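Local atomic coordinates of envelopment polyprotein (Bovine Schmallenberg virus BH80/Germany/2011, PDB entry 7A56), a protein that probably drives fusion of the viral and host membranes during entry, as the class II fusion glycoprotein Gc of an orthobunyavirus, here in its postfusion form. Residues G69-Y74 with D344-A349; F100-Y105 with Y338-G343; I125-K130 with G177-I182. All blocks are in the same frame, centred on the assembly; numbering follows the deposited sequence.

Contact 1. Residues G69-Y74 with D344-A349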
ATOM      1  N   GLY A  69     -54.357  -3.947  -9.527  1.00 91.23           N
ATOM      2  CA  GLY A  69     -54.120  -4.610 -10.791  1.00 82.58           C
ATOM      3  C   GLY A  69     -53.026  -3.979 -11.630  1.00 74.19           C
ATOM      4  O   GLY A  69     -52.916  -4.291 -12.824  1.00 72.15           O
ATOM      5  N   ILE A  70     -52.198  -3.114 -11.036  1.00 68.25           N
ATOM      6  CA  ILE A  70     -51.168  -2.383 -11.781  1.00 63.76           C
ATOM      7  C   ILE A  70     -49.786  -2.960 -11.448  1.00 54.93           C
ATOM      8  O   ILE A  70     -49.379  -3.027 -10.280  1.00 52.54           O
ATOM      9  CB  ILE A  70     -51.244  -0.861 -11.534  1.00 66.80           C
ATOM     10  CG1 ILE A  70     -50.822  -0.475 -10.108  1.00 68.51           C
ATOM     11  CG2 ILE A  70     -52.684  -0.344 -11.830  1.00 70.44           C
ATOM     12  CD1 ILE A  70     -50.018   0.797 -10.014  1.00 70.29           C
ATOM     13  N   ARG A  71     -49.086  -3.413 -12.481  1.00 50.30           N
ATOM     14  CA  ARG A  71     -47.756  -3.964 -12.308  1.00 47.07           C
ATOM     15  C   ARG A  71     -46.751  -2.809 -12.232  1.00 42.12           C
ATOM     16  O   ARG A  71     -46.849  -1.818 -12.970  1.00 38.19           O
ATOM     17  CB  ARG A  71     -47.438  -4.932 -13.459  1.00 47.74           C
ATOM     18  CG  ARG A  71     -45.934  -5.171 -13.775  1.00 50.50           C
ATOM     19  CD  ARG A  71     -45.789  -6.158 -14.947  1.00 54.26           C
ATOM     20  NE  ARG A  71     -44.402  -6.541 -15.235  1.00 59.20           N
ATOM     21  CZ  ARG A  71     -43.593  -5.927 -16.110  1.00 54.93           C
ATOM     22  NH1 ARG A  71     -44.008  -4.872 -16.806  1.00 52.02           N
ATOM     23  NH2 ARG A  71     -42.350  -6.377 -16.293  1.00 56.01           N
ATOM     24  N   ASN A  72     -45.805  -2.929 -11.308  1.00 41.49           N
ATOM     25  CA  ASN A  72     -44.745  -1.946 -11.114  1.00 43.02           C
ATOM     26  C   ASN A  72     -43.441  -2.722 -11.181  1.00 36.66           C
ATOM     27  O   ASN A  72     -43.187  -3.574 -10.324  1.00 38.30           O
ATOM     28  CB  ASN A  72     -44.899  -1.242  -9.775  1.00 50.25           C
ATOM     29  CG  ASN A  72     -44.368   0.153  -9.799  1.00 57.25           C
ATOM     30  OD1 ASN A  72     -43.421   0.460 -10.522  1.00 57.12           O
ATOM     31  ND2 ASN A  72     -45.000   1.029  -9.030  1.00 63.59           N
ATOM     32  N   SER A  73     -42.655  -2.499 -12.221  1.00 29.88           N
ATOM     33  CA  SER A  73     -41.553  -3.413 -12.464  1.00 25.80           C
ATOM     34  C   SER A  73     -40.262  -2.639 -12.322  1.00 23.10           C
ATOM     35  O   SER A  73     -40.230  -1.383 -12.437  1.00 23.98           O
ATOM     36  CB  SER A  73     -41.598  -4.062 -13.832  1.00 28.96           C
ATOM     37  OG  SER A  73     -41.614  -3.044 -14.776  1.00 35.95           O
ATOM     38  N   TYR A  74     -39.195  -3.407 -12.109  1.00 21.58           N
ATOM     39  CA  TYR A  74     -37.869  -2.774 -11.961  1.00 21.58           C
ATOM     40  C   TYR A  74     -36.797  -3.541 -12.719  1.00 24.42           C
ATOM     41  O   TYR A  74     -36.956  -4.711 -13.128  1.00 28.15           O
ATOM     42  CB  TYR A  74     -37.456  -2.659 -10.499  1.00 26.78           C
ATOM     43  CG  TYR A  74     -37.224  -3.965  -9.812  1.00 31.29           C
ATOM     44  CD1 TYR A  74     -36.032  -4.676  -9.981  1.00 32.78           C
ATOM     45  CD2 TYR A  74     -38.192  -4.479  -8.956  1.00 35.38           C
ATOM     46  CE1 TYR A  74     -35.833  -5.883  -9.356  1.00 34.94           C
ATOM     47  CE2 TYR A  74     -38.002  -5.663  -8.299  1.00 37.68           C
ATOM     48  CZ  TYR A  74     -36.833  -6.367  -8.487  1.00 40.93           C
ATOM     49  OH  TYR A  74     -36.707  -7.558  -7.798  1.00 43.21           O
ATOM     50  N   ASP A 344     -45.072   0.241 -15.178  1.00 34.69           N
ATOM     51  CA  ASP A 344     -45.282  -1.008 -15.909  1.00 34.34           C
ATOM     52  C   ASP A 344     -44.518  -0.996 -17.226  1.00 34.67           C
ATOM     53  O   ASP A 344     -45.051  -0.678 -18.298  1.00 33.60           O
ATOM     54  CB  ASP A 344     -46.791  -1.215 -16.119  1.00 41.32           C
ATOM     55  CG  ASP A 344     -47.131  -2.501 -16.872  1.00 44.18           C
ATOM     56  OD1 ASP A 344     -46.360  -3.492 -16.852  1.00 40.81           O
ATOM     57  OD2 ASP A 344     -48.232  -2.529 -17.465  1.00 53.57           O
ATOM     58  N   PHE A 345     -43.217  -1.324 -17.141  1.00 32.16           N
ATOM     59  CA  PHE A 345     -42.332  -1.254 -18.290  1.00 32.11           C
ATOM     60  C   PHE A 345     -41.491  -2.518 -18.408  1.00 31.78           C
ATOM     61  O   PHE A 345     -41.366  -3.299 -17.463  1.00 33.60           O
ATOM     62  CB  PHE A 345     -41.438  -0.011 -18.185  1.00 31.76           C
ATOM     63  CG  PHE A 345     -42.226   1.240 -18.177  1.00 32.57           C
ATOM     64  CD1 PHE A 345     -42.733   1.748 -19.352  1.00 35.17           C
ATOM     65  CD2 PHE A 345     -42.527   1.866 -17.000  1.00 32.03           C
ATOM     66  CE1 PHE A 345     -43.485   2.887 -19.363  1.00 37.86           C
ATOM     67  CE2 PHE A 345     -43.298   3.014 -17.005  1.00 34.00           C
ATOM     68  CZ  PHE A 345     -43.755   3.534 -18.189  1.00 37.32           C
ATOM     69  N   ASP A 346     -40.944  -2.716 -19.606  1.00 33.20           N
ATOM     70  CA  ASP A 346     -39.849  -3.652 -19.830  1.00 37.29           C
ATOM     71  C   ASP A 346     -38.545  -2.869 -19.904  1.00 33.69           C
ATOM     72  O   ASP A 346     -38.493  -1.756 -20.433  1.00 35.38           O
ATOM     73  CB  ASP A 346     -39.997  -4.435 -21.131  1.00 43.15           C
ATOM     74  CG  ASP A 346     -41.196  -5.410 -21.127  1.00 49.25           C
ATOM     75  OD1 ASP A 346     -41.718  -5.806 -20.047  1.00 49.17           O
ATOM     76  OD2 ASP A 346     -41.586  -5.791 -22.255  1.00 53.78           O
ATOM     77  N   TYR A 347     -37.486  -3.474 -19.407  1.00 31.89           N
ATOM     78  CA  TYR A 347     -36.191  -2.822 -19.398  1.00 28.58           C
ATOM     79  C   TYR A 347     -35.114  -3.750 -19.955  1.00 31.65           C
ATOM     80  O   TYR A 347     -35.092  -4.945 -19.640  1.00 34.24           O
ATOM     81  CB  TYR A 347     -35.813  -2.467 -17.989  1.00 27.84           C
ATOM     82  CG  TYR A 347     -36.844  -1.780 -17.150  1.00 28.24           C
ATOM     83  CD1 TYR A 347     -36.932  -0.383 -17.121  1.00 29.49           C
ATOM     84  CD2 TYR A 347     -37.647  -2.507 -16.265  1.00 25.92           C
ATOM     85  CE1 TYR A 347     -37.841   0.273 -16.271  1.00 31.99           C
ATOM     86  CE2 TYR A 347     -38.589  -1.858 -15.451  1.00 25.75           C
ATOM     87  CZ  TYR A 347     -38.684  -0.481 -15.470  1.00 28.16           C
ATOM     88  OH  TYR A 347     -39.548   0.145 -14.632  1.00 31.91           O
ATOM     89  N   ASN A 348     -34.191  -3.216 -20.746  1.00 29.94           N
ATOM     90  CA  ASN A 348     -33.043  -4.047 -21.056  1.00 34.16           C
ATOM     91  C   ASN A 348     -31.754  -3.222 -21.170  1.00 31.57           C
ATOM     92  O   ASN A 348     -31.743  -2.121 -21.716  1.00 35.05           O
ATOM     93  CB  ASN A 348     -33.247  -4.821 -22.344  1.00 39.02           C
ATOM     94  CG  ASN A 348     -33.222  -3.934 -23.547  1.00 45.98           C
ATOM     95  OD1 ASN A 348     -34.191  -3.233 -23.820  1.00 47.65           O
ATOM     96  ND2 ASN A 348     -32.099  -3.929 -24.271  1.00 53.42           N
ATOM     97  N   ALA A 349     -30.655  -3.836 -20.781  1.00 29.91           N
ATOM     98  CA  ALA A 349     -29.352  -3.174 -20.877  1.00 28.87           C
ATOM     99  C   ALA A 349     -28.889  -3.093 -22.327  1.00 32.63           C
ATOM    100  O   ALA A 349     -29.244  -3.934 -23.166  1.00 34.22           O
ATOM    101  CB  ALA A 349     -28.325  -3.941 -20.041  1.00 26.81           C
TER

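Contact 2. Residues F100-Y105 with Y338-G343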
ATOM      1  N   PHE A 100     -37.486   5.191 -24.403  1.00 35.97           N
ATOM      2  CA  PHE A 100     -36.317   6.064 -24.285  1.00 36.64           C
ATOM      3  C   PHE A 100     -35.255   5.323 -23.503  1.00 35.26           C
ATOM      4  O   PHE A 100     -35.464   4.190 -23.074  1.00 32.26           O
ATOM      5  CB  PHE A 100     -36.643   7.428 -23.641  1.00 38.32           C
ATOM      6  CG  PHE A 100     -37.192   7.332 -22.231  1.00 36.96           C
ATOM      7  CD1 PHE A 100     -38.553   7.177 -22.030  1.00 38.50           C
ATOM      8  CD2 PHE A 100     -36.352   7.448 -21.130  1.00 36.75           C
ATOM      9  CE1 PHE A 100     -39.083   7.084 -20.773  1.00 37.57           C
ATOM     10  CE2 PHE A 100     -36.865   7.332 -19.829  1.00 34.78           C
ATOM     11  CZ  PHE A 100     -38.252   7.169 -19.658  1.00 36.50           C
ATOM     12  N   SER A 101     -34.120   5.995 -23.273  1.00 35.34           N
ATOM     13  CA  SER A 101     -32.997   5.372 -22.594  1.00 37.71           C
ATOM     14  C   SER A 101     -32.598   6.185 -21.360  1.00 32.17           C
ATOM     15  O   SER A 101     -32.775   7.413 -21.312  1.00 33.23           O
ATOM     16  CB  SER A 101     -31.810   5.228 -23.536  1.00 41.38           C
ATOM     17  OG  SER A 101     -31.199   6.488 -23.686  1.00 46.51           O
ATOM     18  N   ILE A 102     -32.157   5.456 -20.335  1.00 28.71           N
ATOM     19  CA  ILE A 102     -31.536   6.011 -19.135  1.00 29.46           C
ATOM     20  C   ILE A 102     -30.118   5.476 -19.117  1.00 29.38           C
ATOM     21  O   ILE A 102     -29.916   4.259 -19.213  1.00 28.71           O
ATOM     22  CB  ILE A 102     -32.294   5.595 -17.862  1.00 29.13           C
ATOM     23  CG1 ILE A 102     -33.742   6.143 -17.878  1.00 34.73           C
ATOM     24  CG2 ILE A 102     -31.585   6.042 -16.615  1.00 31.54           C
ATOM     25  CD1 ILE A 102     -34.587   5.708 -16.670  1.00 35.81           C
ATOM     26  N   ILE A 103     -29.148   6.368 -18.957  1.00 27.82           N
ATOM     27  CA  ILE A 103     -27.733   6.002 -18.892  1.00 24.89           C
ATOM     28  C   ILE A 103     -27.257   6.246 -17.467  1.00 24.76           C
ATOM     29  O   ILE A 103     -27.557   7.297 -16.883  1.00 25.48           O
ATOM     30  CB  ILE A 103     -26.939   6.811 -19.932  1.00 25.47           C
ATOM     31  CG1 ILE A 103     -27.297   6.311 -21.353  1.00 26.30           C
ATOM     32  CG2 ILE A 103     -25.393   6.762 -19.712  1.00 24.53           C
ATOM     33  CD1 ILE A 103     -26.891   7.338 -22.446  1.00 31.76           C
ATOM     34  N   ILE A 104     -26.596   5.253 -16.873  1.00 23.50           N
ATOM     35  CA  ILE A 104     -25.928   5.434 -15.587  1.00 22.37           C
ATOM     36  C   ILE A 104     -24.459   5.778 -15.861  1.00 24.46           C
ATOM     37  O   ILE A 104     -23.719   4.969 -16.444  1.00 23.73           O
ATOM     38  CB  ILE A 104     -26.036   4.173 -14.714  1.00 21.88           C
ATOM     39  CG1 ILE A 104     -27.495   3.666 -14.591  1.00 23.69           C
ATOM     40  CG2 ILE A 104     -25.281   4.355 -13.356  1.00 21.75           C
ATOM     41  CD1 ILE A 104     -28.418   4.702 -13.889  1.00 25.40           C
ATOM     42  N   TYR A 105     -24.031   6.986 -15.472  1.00 21.69           N
ATOM     43  CA  TYR A 105     -22.763   7.526 -15.998  1.00 22.88           C
ATOM     44  C   TYR A 105     -21.870   7.875 -14.811  1.00 22.68           C
ATOM     45  O   TYR A 105     -22.267   8.687 -13.966  1.00 21.74           O
ATOM     46  CB  TYR A 105     -23.076   8.728 -16.912  1.00 26.39           C
ATOM     47  CG  TYR A 105     -21.927   9.702 -17.175  1.00 29.51           C
ATOM     48  CD1 TYR A 105     -20.643   9.251 -17.393  1.00 25.91           C
ATOM     49  CD2 TYR A 105     -22.160  11.058 -17.233  1.00 29.59           C
ATOM     50  CE1 TYR A 105     -19.567  10.171 -17.624  1.00 29.33           C
ATOM     51  CE2 TYR A 105     -21.134  11.981 -17.468  1.00 29.92           C
ATOM     52  CZ  TYR A 105     -19.856  11.528 -17.666  1.00 31.39           C
ATOM     53  OH  TYR A 105     -18.908  12.454 -17.897  1.00 33.93           O
ATOM     54  N   TYR A 338     -27.360   0.052  -8.890  1.00 22.09           N
ATOM     55  CA  TYR A 338     -28.467   0.940  -9.183  1.00 19.45           C
ATOM     56  C   TYR A 338     -29.724   0.118  -9.471  1.00 21.15           C
ATOM     57  O   TYR A 338     -29.651  -1.009  -9.968  1.00 19.57           O
ATOM     58  CB  TYR A 338     -28.195   1.854 -10.388  1.00 21.10           C
ATOM     59  CG  TYR A 338     -27.770   1.141 -11.695  1.00 21.81           C
ATOM     60  CD1 TYR A 338     -28.734   0.717 -12.607  1.00 22.36           C
ATOM     61  CD2 TYR A 338     -26.429   0.921 -12.011  1.00 19.83           C
ATOM     62  CE1 TYR A 338     -28.392   0.104 -13.800  1.00 23.36           C
ATOM     63  CE2 TYR A 338     -26.039   0.310 -13.234  1.00 20.82           C
ATOM     64  CZ  TYR A 338     -27.080  -0.112 -14.127  1.00 24.35           C
ATOM     65  OH  TYR A 338     -26.771  -0.696 -15.347  1.00 26.68           O
ATOM     66  N   LYS A 339     -30.857   0.734  -9.170  1.00 22.19           N
ATOM     67  CA  LYS A 339     -32.174   0.145  -9.390  1.00 21.66           C
ATOM     68  C   LYS A 339     -33.103   1.219  -9.923  1.00 23.18           C
ATOM     69  O   LYS A 339     -33.159   2.342  -9.391  1.00 24.99           O
ATOM     70  CB  LYS A 339     -32.697  -0.480  -8.077  1.00 21.76           C
ATOM     71  CG  LYS A 339     -34.109  -1.230  -8.222  1.00 20.98           C
ATOM     72  CD  LYS A 339     -34.680  -1.478  -6.843  1.00 20.35           C
ATOM     73  CE  LYS A 339     -36.114  -2.240  -6.952  1.00 22.94           C
ATOM     74  NZ  LYS A 339     -36.590  -2.575  -5.569  1.00 25.29           N
ATOM     75  N   ILE A 340     -33.843   0.860 -10.985  1.00 25.30           N
ATOM     76  CA  ILE A 340     -34.754   1.766 -11.689  1.00 24.35           C
ATOM     77  C   ILE A 340     -36.134   1.102 -11.715  1.00 23.01           C
ATOM     78  O   ILE A 340     -36.240  -0.080 -12.069  1.00 24.78           O
ATOM     79  CB  ILE A 340     -34.276   2.035 -13.131  1.00 21.83           C
ATOM     80  CG1 ILE A 340     -32.912   2.764 -13.150  1.00 21.83           C
ATOM     81  CG2 ILE A 340     -35.360   2.795 -13.950  1.00 23.07           C
ATOM     82  CD1 ILE A 340     -32.151   2.438 -14.463  1.00 27.86           C
ATOM     83  N   MET A 341     -37.145   1.827 -11.229  1.00 21.60           N
ATOM     84  CA  MET A 341     -38.546   1.353 -11.121  1.00 23.81           C
ATOM     85  C   MET A 341     -39.464   2.479 -11.566  1.00 25.88           C
ATOM     86  O   MET A 341     -39.765   3.383 -10.770  1.00 28.45           O
ATOM     87  CB  MET A 341     -38.830   0.949  -9.679  1.00 29.05           C
ATOM     88  CG  MET A 341     -40.272   0.340  -9.428  1.00 38.79           C
ATOM     89  SD  MET A 341     -40.130  -0.673  -7.931  1.00 46.99           S
ATOM     90  CE  MET A 341     -41.343  -1.957  -8.290  1.00 50.38           C
ATOM     91  N   LEU A 342     -39.935   2.416 -12.824  1.00 25.86           N
ATOM     92  CA  LEU A 342     -40.715   3.505 -13.402  1.00 25.47           C
ATOM     93  C   LEU A 342     -42.222   3.216 -13.427  1.00 28.87           C
ATOM     94  O   LEU A 342     -43.013   4.124 -13.709  1.00 31.54           O
ATOM     95  CB  LEU A 342     -40.227   3.801 -14.827  1.00 26.04           C
ATOM     96  CG  LEU A 342     -38.724   4.054 -14.942  1.00 25.63           C
ATOM     97  CD1 LEU A 342     -38.258   4.471 -16.366  1.00 27.89           C
ATOM     98  CD2 LEU A 342     -38.326   5.137 -13.968  1.00 26.18           C
ATOM     99  N   GLY A 343     -42.630   1.999 -13.173  1.00 29.22           N
ATOM    100  CA  GLY A 343     -44.034   1.652 -13.459  1.00 30.82           C
ATOM    101  C   GLY A 343     -44.084   0.389 -14.288  1.00 31.89           C
ATOM    102  O   GLY A 343     -43.200  -0.453 -14.145  1.00 31.27           O
TER

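Contact 3. Residues I125-K130 with G177-I182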
ATOM      1  N   ILE A 125      26.674  23.893  -4.307  1.00 28.29           N
ATOM      2  CA  ILE A 125      27.388  24.823  -5.169  1.00 31.28           C
ATOM      3  C   ILE A 125      28.372  25.685  -4.413  1.00 32.15           C
ATOM      4  O   ILE A 125      28.989  26.562  -5.021  1.00 34.40           O
ATOM      5  CB  ILE A 125      26.408  25.719  -5.925  1.00 32.85           C
ATOM      6  CG1 ILE A 125      25.620  26.593  -4.936  1.00 32.23           C
ATOM      7  CG2 ILE A 125      25.456  24.784  -6.700  1.00 32.91           C
ATOM      8  CD1 ILE A 125      24.841  27.667  -5.611  1.00 34.30           C
ATOM      9  N   GLY A 126      28.481  25.514  -3.107  1.00 30.64           N
ATOM     10  CA  GLY A 126      29.418  26.333  -2.346  1.00 32.06           C
ATOM     11  C   GLY A 126      29.302  25.955  -0.894  1.00 28.97           C
ATOM     12  O   GLY A 126      28.452  25.161  -0.522  1.00 30.15           O
ATOM     13  N   ILE A 127      30.215  26.509  -0.072  1.00 29.57           N
ATOM     14  CA  ILE A 127      30.200  26.253   1.371  1.00 28.53           C
ATOM     15  C   ILE A 127      30.306  27.574   2.101  1.00 29.58           C
ATOM     16  O   ILE A 127      31.307  28.292   1.938  1.00 30.53           O
ATOM     17  CB  ILE A 127      31.374  25.345   1.824  1.00 28.55           C
ATOM     18  CG1 ILE A 127      31.375  24.046   0.999  1.00 27.02           C
ATOM     19  CG2 ILE A 127      31.303  25.107   3.336  1.00 25.59           C
ATOM     20  CD1 ILE A 127      32.566  23.086   1.317  1.00 24.64           C
ATOM     21  N   ASN A 128      29.343  27.862   2.975  1.00 30.84           N
ATOM     22  CA  ASN A 128      29.540  28.920   3.968  1.00 32.33           C
ATOM     23  C   ASN A 128      30.388  28.364   5.105  1.00 32.02           C
ATOM     24  O   ASN A 128      30.066  27.307   5.647  1.00 31.65           O
ATOM     25  CB  ASN A 128      28.223  29.402   4.555  1.00 31.97           C
ATOM     26  CG  ASN A 128      27.449  30.309   3.611  1.00 34.16           C
ATOM     27  OD1 ASN A 128      27.957  31.309   3.132  1.00 37.83           O
ATOM     28  ND2 ASN A 128      26.212  29.977   3.380  1.00 37.10           N
ATOM     29  N   ALA A 129      31.454  29.079   5.481  1.00 31.49           N
ATOM     30  CA  ALA A 129      32.426  28.564   6.458  1.00 33.09           C
ATOM     31  C   ALA A 129      32.896  29.669   7.412  1.00 33.46           C
ATOM     32  O   ALA A 129      32.970  30.848   7.055  1.00 36.86           O
ATOM     33  CB  ALA A 129      33.687  27.938   5.781  1.00 33.05           C
ATOM     34  N   LYS A 130      33.200  29.269   8.640  1.00 33.35           N
ATOM     35  CA  LYS A 130      33.930  30.113   9.578  1.00 33.58           C
ATOM     36  C   LYS A 130      35.082  29.304  10.156  1.00 31.47           C
ATOM     37  O   LYS A 130      34.979  28.087  10.277  1.00 31.00           O
ATOM     38  CB  LYS A 130      33.044  30.615  10.716  1.00 40.10           C
ATOM     39  CG  LYS A 130      31.675  31.085  10.237  1.00 47.75           C
ATOM     40  CD  LYS A 130      31.143  32.091  11.218  1.00 57.16           C
ATOM     41  CE  LYS A 130      29.717  32.524  10.905  1.00 58.71           C
ATOM     42  NZ  LYS A 130      29.234  33.295  12.085  1.00 62.09           N
ATOM     43  N   GLY A 177      36.633  25.108  13.023  1.00 28.42           N
ATOM     44  CA  GLY A 177      35.616  25.958  12.458  1.00 27.76           C
ATOM     45  C   GLY A 177      34.306  25.210  12.284  1.00 27.40           C
ATOM     46  O   GLY A 177      34.069  24.167  12.911  1.00 28.21           O
ATOM     47  N   SER A 178      33.456  25.786  11.430  1.00 29.45           N
ATOM     48  CA  SER A 178      32.137  25.206  11.140  1.00 27.00           C
ATOM     49  C   SER A 178      31.752  25.546   9.704  1.00 27.78           C
ATOM     50  O   SER A 178      32.311  26.468   9.087  1.00 28.49           O
ATOM     51  CB  SER A 178      31.082  25.712  12.125  1.00 29.12           C
ATOM     52  OG  SER A 178      31.138  27.121  12.225  1.00 31.60           O
ATOM     53  N   CYS A 179      30.727  24.850   9.188  1.00 26.57           N
ATOM     54  CA  CYS A 179      30.374  25.095   7.802  1.00 25.74           C
ATOM     55  C   CYS A 179      28.941  24.626   7.549  1.00 27.38           C
ATOM     56  O   CYS A 179      28.407  23.820   8.299  1.00 28.21           O
ATOM     57  CB  CYS A 179      31.352  24.378   6.847  1.00 26.22           C
ATOM     58  SG  CYS A 179      31.457  22.573   7.007  1.00 28.39           S
ATOM     59  N   GLN A 180      28.359  25.113   6.452  1.00 27.73           N
ATOM     60  CA  GLN A 180      27.041  24.660   5.986  1.00 28.36           C
ATOM     61  C   GLN A 180      27.041  24.773   4.463  1.00 28.57           C
ATOM     62  O   GLN A 180      27.588  25.750   3.929  1.00 29.66           O
ATOM     63  CB  GLN A 180      25.964  25.533   6.636  1.00 28.98           C
ATOM     64  CG  GLN A 180      24.515  25.078   6.477  1.00 34.63           C
ATOM     65  CD  GLN A 180      23.632  26.026   7.238  1.00 34.80           C
ATOM     66  OE1 GLN A 180      23.565  27.202   6.902  1.00 37.16           O
ATOM     67  NE2 GLN A 180      23.005  25.537   8.313  1.00 36.15           N
ATOM     68  N   ASP A 181      26.521  23.744   3.773  1.00 27.19           N
ATOM     69  CA  ASP A 181      26.412  23.795   2.307  1.00 28.67           C
ATOM     70  C   ASP A 181      25.562  24.965   1.830  1.00 30.74           C
ATOM     71  O   ASP A 181      24.653  25.445   2.528  1.00 29.93           O
ATOM     72  CB  ASP A 181      25.773  22.532   1.742  1.00 30.09           C
ATOM     73  CG  ASP A 181      26.718  21.336   1.718  1.00 31.80           C
ATOM     74  OD1 ASP A 181      27.793  21.384   2.393  1.00 30.28           O
ATOM     75  OD2 ASP A 181      26.337  20.319   1.054  1.00 31.98           O
ATOM     76  N   ILE A 182      25.862  25.411   0.607  1.00 31.47           N
ATOM     77  CA  ILE A 182      24.964  26.225  -0.218  1.00 32.42           C
ATOM     78  C   ILE A 182      24.518  25.370  -1.400  1.00 30.32           C
ATOM     79  O   ILE A 182      25.373  24.734  -2.067  1.00 30.76           O
ATOM     80  CB  ILE A 182      25.663  27.490  -0.738  1.00 33.54           C
ATOM     81  CG1 ILE A 182      26.229  28.320   0.398  1.00 32.44           C
ATOM     82  CG2 ILE A 182      24.667  28.298  -1.638  1.00 36.29           C
ATOM     83  CD1 ILE A 182      27.406  29.232  -0.080  1.00 34.00           C
TER
HETATM   84  O   HOH W   1      24.279  27.590   3.978  1.00 44.56           O

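Contact 1. Residues G69-Y74 with D344-A349
Arg71 meets Asp344 edge-on with its guanidinium, the two side chains crossing at about a right angle. Arg71 CB sits 3.8 Å from Asp344 OD1. CG lies anti to the backbone N (chi1 156°), and from CG to NE the chain is extended. The aliphatic part therefore runs past the same oxygen, with Arg71 CD 3.3 Å from Asp344 OD1. At the tip, NH1 gives that oxygen a hydrogen bond of 2.7 Å, Arg71 NH1 to Asp344 OD1, which is also a salt bridge. The carboxylate oxygen lies in the guanidinium plane and is met nearly along its C-O axis, although the two flat groups are turned 76° apart. Arg71 NH1 also donates to Phe345 O at 3.1 Å, from above the carbonyl plane, and NH2 adds a weak bond to the same carbonyl. Arg71 NH2 and Asp346 OD1, 3.8 Å apart, make a long salt bridge; the other carboxylate oxygen of Asp346 is held by the backbone N of Asn95.

Ser73 CB lies 3.4 Å above the guanidinium plane of Arg71, toward the rim. Its OG is close to both Phe345 O and Gly343 O, with one proton to offer. Tyr347 OH donates to Ser73 O at 2.8 Å and accepts from the backbone N of Leu342.

Together Arg71, Asp344 and Asp346 form a salt-bridge network, tying strand 70-80 of one sheet to the connection after strand 335-343 and the start of strand 346-350, which lies in the facing sheet of a beta sandwich.

Contact 2. Residues F100-Y105 with Y338-G343
Ile104 sets its CG1 squarely over the ring of Tyr338, 3.6 Å from the ring centroid and only 4° off the normal. That is a CH-pi contact in the strict sense: CG1 stands over the centre of the ring and is almost equally far from all six carbons. The branch Ile104 CG2 rests nearer one side of the ring, 3.9 Å from Tyr338 CD2, so a single isoleucine spans much of one face. Tyr338 brings its ring there from the crowded position, with CG between its backbone N and carbonyl carbon (chi1 54°). Ser77 and Ile79 of strand 70-80 also touch this tyrosine. CD1 of Ile104, placed by chi2 of -63°, stays at the ring's CD1 side and comes within 4.4 Å of Ile340 CD1.

No hydrogen bond joins the two strands. Their axes approach to 10.1 Å and run roughly antiparallel, the spacing of two sheets packed face to face. This is the interior of a beta sandwich, consistent with the central domain I of class II fusion proteins, with strand 98-134 in one layer and strand 335-343 in the other.

Ile102 carries the next step. It meets Leu342 tip to tip, Ile102 CD1 to Leu342 CD1, at 3.9 Å. The side chains of Ile102 and Ile340 slide past each other in opposite directions, with Ile102 CD1 4.1 Å from Ile340 CG2. Ile204 of strand 197-206 also packs on Ile102 and Ile104. Toward the end of the contact Phe100 CZ approaches Leu342 CD1 to 4.3 Å, and the Phe100 side chain also packs against helix 23-40 through Ile27, Leu30, Gln31 and Ile34.

Contact 3. Residues I125-K130 with G177-I182
A classic beta bulge, with Ile125 and Gly126 both facing Ile182, opens this antiparallel strand pair. Ile182 O takes a straight bond from Ile125 N at 2.7 Å and a second, weak one from Gly126 N, while Ile182 N donates to Gly126 O. Beyond the bulge the register is regular: Asn128 with Gln180 and Lys130 with Ser178 are hydrogen-bonded pairs, each closed by two backbone bonds. Ile127 with Asp181 and Ala129 with Cys179 are the non-hydrogen-bonded pairs.

Ile182 has side-chain neighbours along the opposite strand. Ile182 CG2 packs 3.8 Å from Ile125 CG1, and Ile182 CG1 meets the amide at 3.4 Å from Asn128 ND2, with the two side chains at about a right angle. Asn128 CG is anti to its carbonyl carbon (chi1 -76°). A water then bridges the strands on this face: it accepts from Asn128 ND2 at 3.1 Å and donates to Gln180 OE1 and, at 2.6 Å, to Asp181 O.

On the other face, Ile127 CG2 lies 3.6 Å from Cys179 CB, and Ala129 CB sits 4.4 Å from the same carbon. Cys179 SG forms a disulfide with Cys299 SG, which ties this strand to the chain just after strand 293-296. Asp181 OD2 is hydrogen-bonded to Thr124 OG1 and Asp181 OD1 to Phe300 N. Leu296 of strand 293-296 packs against Ile127, Ala129 and Cys179, while strand 150-158 pairs with the other edge of 177-182, Val150 with Cys179 and Phe152 with Gly177, leaving strand 172-183 between 98-134 and 150-158.

In the fold
Contacts 1 and 2 are neighbours, with centres 11 Å apart, at one end of the elongated chain; contact 3 lies on the opposite side of the chain's centre, its centre about 80 Å from the centre of contact 1 and 70 Å from that of contact 2. Strands 70-80 and 335-343 are adjacent in one sheet, and 335-343 leads directly into 346-350. Strand 98-134, interrupted by a bulge or short loop, runs from contact 2 to contact 3. Along the chain the contacts are nested: contact 3 inside contact 2, and contact 2 inside contact 1. The polypeptide thus goes out and returns, consistent with the rod-like architecture of class II fusion proteins.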